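Local coordinates for lipase (Streptomyces rimosus, PDB 5MAL), which catalyses the hydrolysis of triacylglycerols and other esters, preferring medium-length acyl chains, as a secreted serine esterase of the GDSL (SGNH hydrolase) family, at residues 1-9 against 34-45; 185-193 against 221-229. All coordinates share one frame; numbering follows the deposited sequence.

How the contacts relate
Both contacts lay a helix on the five-stranded parallel sheet. Contact 1 sets helix 34-40 against strand 3-8, an inner strand; contact 2 sets helix 219-232 against strand 184-186 at one edge of the sheet and the short helix 189-192 that follows it. Each has a buried part and an exposed margin, but contact 2 lies nearer the centre of the chain. Contact 1 relies on aromatic and proline packing with a water as polar link, whereas contact 2 fits side chains into glycine hollows and adds a threonine at a helix carbonyl. The two helices also touch: Tyr34 packs on Tyr226, and Tyr34 N probably hydrogen-bonds to Gln222 OE1.

Contact 1 of 2, residues 1-9 against 34-45; sequences ATDYVALGD and YPALWAASHTGT
Tyr4 reaches from strand 3-8 onto helix 34-40 and makes the largest share of the contact. With CG anti to the backbone N (chi1 171°), its CD2-CE2 side meets Trp38 and its phenol end reaches Pro35. Tyr4 CD2 is 3.6 Å from Trp38 CE3, and the two ring planes meet obliquely at 61°, while Pro35 O, Ala39 CB and Thr45 CG2 line the edge of the tyrosine. Two residues on, Ala6 CB presses on Pro35 CB at 3.4 Å, closer than carbons usually sit. Near the chain start, Ala1 CB packs 3.9 Å from Trp38 CH2 and also meets His42 CB.

Polar links are sparse. A water donates to Leu7 O (2.8 Å) and is hydrogen-bonded to Tyr34 OH; Thr45 CA makes a CA-H...O contact of 3.4 Å to Thr2 O. Within 34-45, His42 ND1 sits over the centre of the Trp38 ring and donates to Trp38 O (2.8 Å), fixing the imidazole against the indole. Tyr4 OH lies 3.2 Å from Pro35 CB and hydrogen-bonds to Ser76 OG of the neighbouring strand 74-78. A leucine in place of Tyr4 would probably leave Ser76 without that partner and open a gap beside Pro35.

In this beta-alpha-beta crossover from strand 3-8 to parallel strand 46-49, strand and helix meet mainly through carbon surfaces, the polar ends of Tyr4, Tyr34 and Trp38 being satisfied by Ser76, Ser12 and Thr234.

Contact 2 of 2, residues 185-193 against 221-229; sequences FGDVNTTFA and GQSKGYLPV
Phe192 CE1 fits the hollow at Gly225, 3.6 Å from Gly225 CA, where a beta carbon would collide with the ring. Its neighbouring CZ rests against Gly221 O at 3.5 Å, so the phenyl spans Gly221 and Gly225, where the helix makes a wider pi-type turn. Tyr226 CD1 comes up to the phenylalanine at its ring edge; the two aromatic planes stand at 74° in an oblique pairing.

Val188 supplies the next bump. Its CG1 sits over one face of the Tyr226 ring, 3.8 Å from the centroid and 22° off the normal, a CH-pi contact. The phenol then extends past Val188 CG2 to hydrogen-bond with Gly140 O. From the helix side, Val229 fills the remaining hollow: CG1, anti to the backbone N, comes within 3.4 Å of Gly186 CA, while CG2 turns to the hydroxyls of Thr190 and Thr191. A side chain at Gly186 would run into that first methyl.

Thr191 adds a polar peg. Its OG1 lies 2.7 Å from Gly225 O and 3.0 Å from Val188 O; its single proton can go to one carbonyl or the other, and the geometry does not settle which. Behind this surface, Asp187 OD1 accepts from Asn189 N in a capping bond, met from above the carboxylate plane, and Thr190 OG1 donates to Asp187 O almost in line with the carbonyl bond.

On the other face of the sheet Phe185 packs on helix 159-180. Helices thus flank the edge strand 184-186 on both sides, the layered alpha/beta/alpha arrangement of SGNH hydrolases, with Tyr226 about 8 Å, side chain to side chain, from His216, the probable active-site histidine.

Contact 1 of 2, residues 1-9 against 34-45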
ATOM      1  N   ALA A   1      -1.060 -19.522  13.944  1.00 34.43           N
ATOM      2  CA  ALA A   1      -1.686 -18.207  13.977  1.00 42.25           C
ATOM      3  C   ALA A   1      -3.196 -18.377  13.973  1.00 43.20           C
ATOM      4  O   ALA A   1      -3.762 -18.831  14.967  1.00 50.04           O
ATOM      5  CB  ALA A   1      -1.240 -17.372  12.794  1.00 29.45           C
ATOM      6  N   THR A   2      -3.816 -17.941  12.872  1.00 40.90           N
ATOM      7  CA  THR A   2      -5.083 -18.464  12.350  1.00 30.72           C
ATOM      8  C   THR A   2      -5.576 -17.710  11.141  1.00 17.37           C
ATOM      9  O   THR A   2      -4.847 -17.615  10.161  1.00 20.93           O
ATOM     10  CB  THR A   2      -6.213 -18.518  13.391  1.00 30.49           C
ATOM     11  OG1 THR A   2      -6.025 -17.492  14.378  1.00 42.45           O
ATOM     12  CG2 THR A   2      -6.284 -19.912  14.008  1.00 24.50           C
ATOM     13  N   ASP A   3      -6.830 -17.258  11.175  1.00 16.69           N
ATOM     14  CA  ASP A   3      -7.477 -16.805   9.948  1.00 10.85           C
ATOM     15  C   ASP A   3      -7.083 -15.381   9.663  1.00 11.88           C
ATOM     16  O   ASP A   3      -7.540 -14.455  10.312  1.00 11.60           O
ATOM     17  CB  ASP A   3      -8.993 -16.931  10.032  1.00 11.69           C
ATOM     18  CG  ASP A   3      -9.444 -18.365  10.057  1.00 23.74           C
ATOM     19  OD1 ASP A   3      -9.503 -18.980   8.974  1.00 24.96           O
ATOM     20  OD2 ASP A   3      -9.719 -18.880  11.155  1.00 21.14           O
ATOM     21  N   TYR A   4      -6.223 -15.249   8.671  1.00  8.10           N
ATOM     22  CA  TYR A   4      -5.651 -13.982   8.264  1.00  8.16           C
ATOM     23  C   TYR A   4      -6.173 -13.659   6.877  1.00  9.44           C
ATOM     24  O   TYR A   4      -5.970 -14.430   5.940  1.00  9.82           O
ATOM     25  CB  TYR A   4      -4.122 -14.092   8.287  1.00  9.04           C
ATOM     26  CG  TYR A   4      -3.355 -12.933   7.685  1.00  8.73           C
ATOM     27  CD1 TYR A   4      -3.840 -11.627   7.744  1.00  8.00           C
ATOM     28  CD2 TYR A   4      -2.122 -13.151   7.056  1.00  7.08           C
ATOM     29  CE1 TYR A   4      -3.101 -10.560   7.205  1.00  6.62           C
ATOM     30  CE2 TYR A   4      -1.405 -12.100   6.500  1.00  7.35           C
ATOM     31  CZ  TYR A   4      -1.895 -10.813   6.583  1.00  6.99           C
ATOM     32  OH  TYR A   4      -1.185  -9.769   6.044  1.00  7.09           O
ATOM     33  N   VAL A   5      -6.881 -12.545   6.745  1.00  8.01           N
ATOM     34  CA  VAL A   5      -7.222 -12.073   5.407  1.00  8.83           C
ATOM     35  C   VAL A   5      -6.383 -10.859   5.067  1.00  9.51           C
ATOM     36  O   VAL A   5      -6.380  -9.869   5.801  1.00  8.04           O
ATOM     37  CB  VAL A   5      -8.685 -11.698   5.265  1.00  7.02           C
ATOM     38  CG1 VAL A   5      -8.957 -11.229   3.834  1.00  7.52           C
ATOM     39  CG2 VAL A   5      -9.585 -12.898   5.633  1.00  9.31           C
ATOM     40  N   ALA A   6      -5.679 -10.938   3.946  1.00  9.01           N
ATOM     41  CA  ALA A   6      -4.859  -9.822   3.502  1.00  4.79           C
ATOM     42  C   ALA A   6      -5.482  -9.182   2.273  1.00  7.60           C
ATOM     43  O   ALA A   6      -5.497  -9.758   1.190  1.00  7.25           O
ATOM     44  CB  ALA A   6      -3.453 -10.283   3.215  1.00  6.18           C
ATOM     45  N   LEU A   7      -5.993  -7.977   2.478  1.00  6.44           N
ATOM     46  CA  LEU A   7      -6.682  -7.198   1.460  1.00  8.07           C
ATOM     47  C   LEU A   7      -5.795  -6.129   0.890  1.00  7.78           C
ATOM     48  O   LEU A   7      -4.760  -5.795   1.460  1.00  9.04           O
ATOM     49  CB  LEU A   7      -7.898  -6.489   2.058  1.00  7.85           C
ATOM     50  CG  LEU A   7      -8.839  -7.319   2.905  1.00  6.65           C
ATOM     51  CD1 LEU A   7      -9.715  -6.339   3.635  1.00  5.93           C
ATOM     52  CD2 LEU A   7      -9.633  -8.232   1.984  1.00 10.08           C
ATOM     53  N   GLY A   8      -6.243  -5.539  -0.205  1.00  6.83           N
ATOM     54  CA  GLY A   8      -5.641  -4.304  -0.640  1.00  8.57           C
ATOM     55  C   GLY A   8      -5.159  -4.287  -2.062  1.00 10.78           C
ATOM     56  O   GLY A   8      -5.621  -5.077  -2.900  1.00  8.53           O
ATOM     57  N   ASP A   9      -4.229  -3.368  -2.326  1.00  8.38           N
ATOM     58  CA  ASP A   9      -3.748  -3.127  -3.674  1.00  8.77           C
ATOM     59  C   ASP A   9      -2.372  -3.728  -3.844  1.00  7.70           C
ATOM     60  O   ASP A   9      -2.035  -4.687  -3.173  1.00  8.54           O
ATOM     61  CB  ASP A   9      -3.732  -1.640  -3.997  1.00  8.73           C
ATOM     62  CG  ASP A   9      -2.982  -0.818  -2.970  1.00  8.49           C
ATOM     63  OD1 ASP A   9      -2.098  -1.360  -2.266  1.00  9.55           O
ATOM     64  OD2 ASP A   9      -3.273   0.388  -2.883  1.00 11.91           O
ATOM     65  N   TYR A  34       4.453  -8.624   2.108  1.00  5.93           N
ATOM     66  CA  TYR A  34       4.453  -8.733   3.567  1.00  8.35           C
ATOM     67  C   TYR A  34       3.354  -9.701   4.059  1.00  6.75           C
ATOM     68  O   TYR A  34       3.585 -10.421   5.013  1.00  8.96           O
ATOM     69  CB  TYR A  34       4.335  -7.357   4.249  1.00  8.06           C
ATOM     70  CG  TYR A  34       3.000  -6.691   4.109  1.00  7.42           C
ATOM     71  CD1 TYR A  34       1.971  -6.959   5.015  1.00  6.37           C
ATOM     72  CD2 TYR A  34       2.771  -5.767   3.099  1.00  6.81           C
ATOM     73  CE1 TYR A  34       0.746  -6.355   4.884  1.00  7.62           C
ATOM     74  CE2 TYR A  34       1.549  -5.147   2.966  1.00  5.33           C
ATOM     75  CZ  TYR A  34       0.540  -5.454   3.863  1.00  7.22           C
ATOM     76  OH  TYR A  34      -0.687  -4.864   3.759  1.00  8.04           O
ATOM     77  N   PRO A  35       2.172  -9.765   3.390  1.00  8.24           N
ATOM     78  CA  PRO A  35       1.243 -10.751   3.946  1.00  7.88           C
ATOM     79  C   PRO A  35       1.715 -12.183   3.783  1.00  8.08           C
ATOM     80  O   PRO A  35       1.552 -12.973   4.702  1.00  8.11           O
ATOM     81  CB  PRO A  35      -0.037 -10.524   3.129  1.00  6.73           C
ATOM     82  CG  PRO A  35       0.047  -9.100   2.711  1.00  5.93           C
ATOM     83  CD  PRO A  35       1.502  -8.949   2.356  1.00  7.28           C
ATOM     84  N   ALA A  36       2.292 -12.510   2.637  1.00  8.23           N
ATOM     85  CA  ALA A  36       2.775 -13.868   2.423  1.00  9.94           C
ATOM     86  C   ALA A  36       3.923 -14.183   3.384  1.00 10.08           C
ATOM     87  O   ALA A  36       4.006 -15.283   3.930  1.00 10.92           O
ATOM     88  CB  ALA A  36       3.211 -14.053   0.991  1.00 10.66           C
ATOM     89  N   LEU A  37       4.810 -13.218   3.599  1.00  9.27           N
ATOM     90  CA  LEU A  37       5.890 -13.404   4.562  1.00 11.24           C
ATOM     91  C   LEU A  37       5.356 -13.597   5.978  1.00 12.80           C
ATOM     92  O   LEU A  37       5.876 -14.411   6.757  1.00 11.79           O
ATOM     93  CB  LEU A  37       6.848 -12.218   4.534  1.00  9.41           C
ATOM     94  CG  LEU A  37       7.665 -12.040   3.253  1.00 10.41           C
ATOM     95  CD1 LEU A  37       8.493 -10.772   3.367  1.00  9.98           C
ATOM     96  CD2 LEU A  37       8.559 -13.243   3.003  1.00 10.10           C
ATOM     97  N   TRP A  38       4.336 -12.827   6.326  1.00  8.99           N
ATOM     98  CA  TRP A  38       3.729 -12.970   7.630  1.00 10.09           C
ATOM     99  C   TRP A  38       3.135 -14.368   7.772  1.00 10.52           C
ATOM    100  O   TRP A  38       3.380 -15.051   8.756  1.00 12.21           O
ATOM    101  CB  TRP A  38       2.651 -11.910   7.848  1.00 10.49           C
ATOM    102  CG  TRP A  38       2.251 -11.772   9.275  1.00 13.83           C
ATOM    103  CD1 TRP A  38       2.745 -10.878  10.192  1.00 10.80           C
ATOM    104  CD2 TRP A  38       1.258 -12.533   9.957  1.00 10.61           C
ATOM    105  NE1 TRP A  38       2.118 -11.048  11.400  1.00 12.53           N
ATOM    106  CE2 TRP A  38       1.207 -12.063  11.285  1.00  9.81           C
ATOM    107  CE3 TRP A  38       0.415 -13.582   9.578  1.00 10.95           C
ATOM    108  CZ2 TRP A  38       0.333 -12.593  12.230  1.00 12.93           C
ATOM    109  CZ3 TRP A  38      -0.451 -14.115  10.533  1.00 12.12           C
ATOM    110  CH2 TRP A  38      -0.479 -13.617  11.837  1.00 12.95           C
ATOM    111  N   ALA A  39       2.368 -14.804   6.782  1.00  8.91           N
ATOM    112  CA  ALA A  39       1.699 -16.088   6.903  1.00 10.42           C
ATOM    113  C   ALA A  39       2.748 -17.202   6.995  1.00 13.31           C
ATOM    114  O   ALA A  39       2.622 -18.125   7.805  1.00 15.66           O
ATOM    115  CB  ALA A  39       0.745 -16.326   5.720  1.00  9.24           C
ATOM    116  N   ALA A  40       3.812 -17.070   6.209  1.00 13.36           N
ATOM    117  CA  ALA A  40       4.844 -18.102   6.146  1.00 18.05           C
ATOM    118  C   ALA A  40       5.675 -18.184   7.425  1.00 21.57           C
ATOM    119  O   ALA A  40       6.396 -19.160   7.635  1.00 25.01           O
ATOM    120  CB  ALA A  40       5.747 -17.864   4.955  1.00 17.39           C
ATOM    121  N   SER A  41       5.572 -17.169   8.275  1.00 11.80           N
ATOM    122  CA  SER A  41       6.379 -17.111   9.491  1.00 16.40           C
ATOM    123  C   SER A  41       5.528 -17.167  10.750  1.00 17.59           C
ATOM    124  O   SER A  41       6.032 -16.996  11.857  1.00 19.03           O
ATOM    125  CB  SER A  41       7.245 -15.847   9.502  1.00 19.75           C
ATOM    126  OG  SER A  41       6.453 -14.671   9.447  1.00 17.28           O
ATOM    127  N   HIS A  42       4.233 -17.405  10.578  1.00 16.19           N
ATOM    128  CA  HIS A  42       3.350 -17.619  11.714  1.00 19.53           C
ATOM    129  C   HIS A  42       2.629 -18.940  11.531  1.00 19.09           C
ATOM    130  O   HIS A  42       1.743 -19.072  10.689  1.00 17.93           O
ATOM    131  CB  HIS A  42       2.361 -16.470  11.871  1.00 17.08           C
ATOM    132  CG  HIS A  42       2.999 -15.205  12.350  1.00 15.01           C
ATOM    133  ND1 HIS A  42       3.637 -14.330  11.499  1.00 14.84           N
ATOM    134  CD2 HIS A  42       3.124 -14.685  13.591  1.00 18.15           C
ATOM    135  CE1 HIS A  42       4.112 -13.313  12.194  1.00 16.45           C
ATOM    136  NE2 HIS A  42       3.800 -13.496  13.463  1.00 15.93           N
ATOM    137  N   THR A  43       3.039 -19.922  12.324  1.00 21.52           N
ATOM    138  CA  THR A  43       2.651 -21.301  12.094  1.00 15.16           C
ATOM    139  C   THR A  43       1.148 -21.478  12.176  1.00 18.95           C
ATOM    140  O   THR A  43       0.514 -21.012  13.118  1.00 22.39           O
ATOM    141  CB  THR A  43       3.360 -22.237  13.099  1.00 21.68           C
ATOM    142  OG1 THR A  43       4.777 -22.097  12.944  1.00 25.79           O
ATOM    143  CG2 THR A  43       2.989 -23.666  12.849  1.00 23.71           C
ATOM    144  N   GLY A  44       0.575 -22.114  11.157  1.00 16.49           N
ATOM    145  CA  GLY A  44      -0.835 -22.455  11.186  1.00 23.41           C
ATOM    146  C   GLY A  44      -1.753 -21.372  10.655  1.00 21.94           C
ATOM    147  O   GLY A  44      -2.960 -21.426  10.860  1.00 19.25           O
ATOM    148  N   THR A  45      -1.185 -20.392   9.961  1.00 17.62           N
ATOM    149  CA  THR A  45      -1.985 -19.325   9.381  1.00 18.17           C
ATOM    150  C   THR A  45      -2.881 -19.845   8.274  1.00 15.17           C
ATOM    151  O   THR A  45      -2.404 -20.370   7.271  1.00 17.88           O
ATOM    152  CB  THR A  45      -1.111 -18.197   8.805  1.00 15.42           C
ATOM    153  OG1 THR A  45      -0.272 -17.676   9.840  1.00 17.02           O
ATOM    154  CG2 THR A  45      -1.992 -17.073   8.279  1.00 13.54           C
TER
HETATM  155  O   HOH W   1      -2.860  -6.781   3.270  1.00  9.23           O

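Contact 2 of 2, residues 185-193 against 221-229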
ATOM      1  N   PHE A 185      -3.133   1.429  12.779  1.00 10.15           N
ATOM      2  CA  PHE A 185      -2.462   1.957  11.593  1.00  8.75           C
ATOM      3  C   PHE A 185      -0.977   1.678  11.693  1.00 10.48           C
ATOM      4  O   PHE A 185      -0.346   1.934  12.728  1.00 11.83           O
ATOM      5  CB  PHE A 185      -2.696   3.455  11.435  1.00 11.93           C
ATOM      6  CG  PHE A 185      -2.038   4.033  10.228  1.00 10.64           C
ATOM      7  CD1 PHE A 185      -2.588   3.844   8.974  1.00  9.48           C
ATOM      8  CD2 PHE A 185      -0.844   4.738  10.338  1.00 14.40           C
ATOM      9  CE1 PHE A 185      -1.970   4.370   7.841  1.00  9.14           C
ATOM     10  CE2 PHE A 185      -0.232   5.264   9.215  1.00 12.25           C
ATOM     11  CZ  PHE A 185      -0.808   5.077   7.965  1.00 10.78           C
ATOM     12  N   GLY A 186      -0.418   1.144  10.618  1.00 11.05           N
ATOM     13  CA  GLY A 186       0.997   0.859  10.560  1.00  9.13           C
ATOM     14  C   GLY A 186       1.654   1.862   9.633  1.00 10.39           C
ATOM     15  O   GLY A 186       1.444   1.852   8.413  1.00 10.71           O
ATOM     16  N   ASP A 187       2.425   2.763  10.225  1.00 11.16           N
ATOM     17  CA  ASP A 187       3.133   3.784   9.464  1.00 13.59           C
ATOM     18  C   ASP A 187       4.420   3.190   8.910  1.00 13.26           C
ATOM     19  O   ASP A 187       5.356   2.918   9.660  1.00 11.74           O
ATOM     20  CB  ASP A 187       3.434   4.987  10.357  1.00 14.98           C
ATOM     21  CG  ASP A 187       4.209   6.075   9.640  1.00 19.34           C
ATOM     22  OD1 ASP A 187       4.432   5.965   8.417  1.00 16.83           O
ATOM     23  OD2 ASP A 187       4.583   7.059  10.314  1.00 20.22           O
ATOM     24  N   VAL A 188       4.492   2.995   7.601  1.00  9.32           N
ATOM     25  CA  VAL A 188       5.670   2.311   7.078  1.00  9.24           C
ATOM     26  C   VAL A 188       6.845   3.259   6.856  1.00 10.23           C
ATOM     27  O   VAL A 188       7.931   2.822   6.495  1.00  8.86           O
ATOM     28  CB  VAL A 188       5.357   1.551   5.773  1.00  8.08           C
ATOM     29  CG1 VAL A 188       4.361   0.423   6.064  1.00  8.33           C
ATOM     30  CG2 VAL A 188       4.844   2.489   4.682  1.00  9.48           C
ATOM     31  N   ASN A 189       6.655   4.548   7.112  1.00 12.56           N
ATOM     32  CA  ASN A 189       7.790   5.458   7.090  1.00 11.28           C
ATOM     33  C   ASN A 189       8.731   5.178   8.244  1.00 13.41           C
ATOM     34  O   ASN A 189       9.886   5.600   8.234  1.00 12.96           O
ATOM     35  CB  ASN A 189       7.324   6.903   7.144  1.00 10.49           C
ATOM     36  CG  ASN A 189       6.715   7.345   5.858  1.00 10.90           C
ATOM     37  OD1 ASN A 189       7.247   7.064   4.787  1.00 14.83           O
ATOM     38  ND2 ASN A 189       5.584   8.031   5.943  1.00 15.53           N
ATOM     39  N   THR A 190       8.240   4.463   9.247  1.00 11.33           N
ATOM     40  CA  THR A 190       9.092   4.140  10.378  1.00 11.12           C
ATOM     41  C   THR A 190      10.236   3.256   9.892  1.00 13.59           C
ATOM     42  O   THR A 190      11.358   3.334  10.394  1.00 14.92           O
ATOM     43  CB  THR A 190       8.309   3.452  11.499  1.00 16.26           C
ATOM     44  OG1 THR A 190       7.640   2.296  10.985  1.00 15.24           O
ATOM     45  CG2 THR A 190       7.273   4.403  12.069  1.00 16.83           C
ATOM     46  N   THR A 191       9.957   2.437   8.888  1.00  9.69           N
ATOM     47  CA  THR A 191      10.967   1.513   8.375  1.00  8.17           C
ATOM     48  C   THR A 191      11.566   1.969   7.052  1.00 11.20           C
ATOM     49  O   THR A 191      12.721   1.665   6.771  1.00 11.65           O
ATOM     50  CB  THR A 191      10.399   0.116   8.173  1.00 11.50           C
ATOM     51  OG1 THR A 191       9.180   0.217   7.427  1.00 11.01           O
ATOM     52  CG2 THR A 191      10.116  -0.554   9.527  1.00 12.70           C
ATOM     53  N   PHE A 192      10.774   2.647   6.216  1.00 11.44           N
ATOM     54  CA  PHE A 192      11.281   3.098   4.913  1.00  8.52           C
ATOM     55  C   PHE A 192      12.160   4.350   4.996  1.00 12.28           C
ATOM     56  O   PHE A 192      12.818   4.705   4.020  1.00 11.61           O
ATOM     57  CB  PHE A 192      10.120   3.362   3.934  1.00  8.45           C
ATOM     58  CG  PHE A 192       9.616   2.126   3.233  1.00  9.56           C
ATOM     59  CD1 PHE A 192       8.617   1.351   3.801  1.00 10.75           C
ATOM     60  CD2 PHE A 192      10.145   1.746   1.996  1.00  8.82           C
ATOM     61  CE1 PHE A 192       8.141   0.208   3.154  1.00 11.86           C
ATOM     62  CE2 PHE A 192       9.672   0.610   1.335  1.00 10.06           C
ATOM     63  CZ  PHE A 192       8.668  -0.165   1.920  1.00  9.87           C
ATOM     64  N   ALA A 193      12.167   5.026   6.141  1.00 11.96           N
ATOM     65  CA  ALA A 193      13.064   6.170   6.309  1.00 12.21           C
ATOM     66  C   ALA A 193      14.493   5.680   6.134  1.00 13.71           C
ATOM     67  O   ALA A 193      14.901   4.708   6.759  1.00 14.14           O
ATOM     68  CB  ALA A 193      12.876   6.826   7.669  1.00 13.75           C
ATOM     69  N   GLY A 221      12.081  -4.142   0.536  1.00  8.86           N
ATOM     70  CA  GLY A 221      11.037  -3.244   1.015  1.00  7.83           C
ATOM     71  C   GLY A 221       9.869  -3.994   1.621  1.00 10.00           C
ATOM     72  O   GLY A 221       9.282  -3.560   2.606  1.00  9.86           O
ATOM     73  N   GLN A 222       9.513  -5.134   1.045  1.00  8.93           N
ATOM     74  CA  GLN A 222       8.417  -5.891   1.618  1.00  7.77           C
ATOM     75  C   GLN A 222       8.848  -6.554   2.916  1.00 10.27           C
ATOM     76  O   GLN A 222       8.113  -6.540   3.899  1.00 10.17           O
ATOM     77  CB  GLN A 222       7.908  -6.932   0.629  1.00  7.80           C
ATOM     78  CG  GLN A 222       7.070  -6.351  -0.497  1.00  5.64           C
ATOM     79  CD  GLN A 222       5.715  -5.851  -0.001  1.00  8.68           C
ATOM     80  OE1 GLN A 222       5.257  -6.233   1.082  1.00  7.77           O
ATOM     81  NE2 GLN A 222       5.074  -4.998  -0.794  1.00  7.97           N
ATOM     82  N   SER A 223      10.047  -7.125   2.916  1.00  8.85           N
ATOM     83  CA  SER A 223      10.493  -7.948   4.031  1.00  9.04           C
ATOM     84  C   SER A 223      10.951  -7.118   5.222  1.00 11.69           C
ATOM     85  O   SER A 223      10.804  -7.542   6.367  1.00 11.14           O
ATOM     86  CB  SER A 223      11.618  -8.889   3.580  1.00  9.68           C
ATOM     87  OG  SER A 223      12.783  -8.175   3.224  1.00 13.78           O
ATOM     88  N   LYS A 224      11.477  -5.922   4.968  1.00 10.96           N
ATOM     89  CA  LYS A 224      11.955  -5.098   6.076  1.00 10.75           C
ATOM     90  C   LYS A 224      11.308  -3.742   6.190  1.00  9.17           C
ATOM     91  O   LYS A 224      11.529  -3.031   7.170  1.00 10.73           O
ATOM     92  CB  LYS A 224      13.446  -4.914   5.979  1.00 13.35           C
ATOM     93  CG  LYS A 224      14.168  -6.110   6.488  1.00 17.58           C
ATOM     94  CD  LYS A 224      15.356  -6.298   5.636  1.00 30.36           C
ATOM     95  CE  LYS A 224      16.335  -5.157   5.799  1.00 29.93           C
ATOM     96  NZ  LYS A 224      17.658  -5.450   5.179  1.00 11.77           N
ATOM     97  N   GLY A 225      10.531  -3.369   5.181  1.00  8.20           N
ATOM     98  CA  GLY A 225       9.767  -2.144   5.258  1.00  9.06           C
ATOM     99  C   GLY A 225       8.372  -2.487   5.740  1.00  8.74           C
ATOM    100  O   GLY A 225       7.989  -2.129   6.851  1.00  9.38           O
ATOM    101  N   TYR A 226       7.611  -3.212   4.925  1.00  9.24           N
ATOM    102  CA  TYR A 226       6.231  -3.518   5.297  1.00  5.31           C
ATOM    103  C   TYR A 226       6.063  -4.568   6.375  1.00  6.34           C
ATOM    104  O   TYR A 226       5.332  -4.346   7.332  1.00  7.00           O
ATOM    105  CB  TYR A 226       5.427  -3.951   4.071  1.00  7.61           C
ATOM    106  CG  TYR A 226       4.793  -2.774   3.422  1.00  6.37           C
ATOM    107  CD1 TYR A 226       5.480  -2.038   2.462  1.00  9.74           C
ATOM    108  CD2 TYR A 226       3.510  -2.359   3.790  1.00  6.41           C
ATOM    109  CE1 TYR A 226       4.896  -0.930   1.872  1.00  7.98           C
ATOM    110  CE2 TYR A 226       2.931  -1.257   3.222  1.00  6.66           C
ATOM    111  CZ  TYR A 226       3.628  -0.547   2.261  1.00  5.42           C
ATOM    112  OH  TYR A 226       3.044   0.543   1.691  1.00  9.23           O
ATOM    113  N   LEU A 227       6.717  -5.711   6.216  1.00  8.58           N
ATOM    114  CA  LEU A 227       6.475  -6.826   7.130  1.00  6.60           C
ATOM    115  C   LEU A 227       6.756  -6.463   8.592  1.00  8.69           C
ATOM    116  O   LEU A 227       5.966  -6.811   9.459  1.00  8.53           O
ATOM    117  CB  LEU A 227       7.298  -8.045   6.711  1.00  6.92           C
ATOM    118  CG  LEU A 227       7.272  -9.191   7.726  1.00  9.25           C
ATOM    119  CD1 LEU A 227       5.874  -9.760   7.882  1.00 10.35           C
ATOM    120  CD2 LEU A 227       8.270 -10.278   7.325  1.00 12.85           C
ATOM    121  N   PRO A 228       7.861  -5.740   8.873  1.00 10.98           N
ATOM    122  CA  PRO A 228       8.078  -5.433  10.289  1.00 10.43           C
ATOM    123  C   PRO A 228       6.966  -4.567  10.870  1.00 10.09           C
ATOM    124  O   PRO A 228       6.638  -4.662  12.055  1.00  9.69           O
ATOM    125  CB  PRO A 228       9.423  -4.702  10.280  1.00 10.54           C
ATOM    126  CG  PRO A 228      10.139  -5.281   9.089  1.00 11.80           C
ATOM    127  CD  PRO A 228       9.039  -5.387   8.056  1.00  7.71           C
ATOM    128  N   VAL A 229       6.348  -3.748  10.029  1.00  7.65           N
ATOM    129  CA  VAL A 229       5.240  -2.926  10.495  1.00  7.69           C
ATOM    130  C   VAL A 229       4.001  -3.779  10.796  1.00  8.93           C
ATOM    131  O   VAL A 229       3.318  -3.543  11.784  1.00  9.17           O
ATOM    132  CB  VAL A 229       4.923  -1.834   9.482  1.00 10.16           C
ATOM    133  CG1 VAL A 229       3.754  -1.009   9.941  1.00 11.18           C
ATOM    134  CG2 VAL A 229       6.148  -0.949   9.333  1.00  8.22           C
TER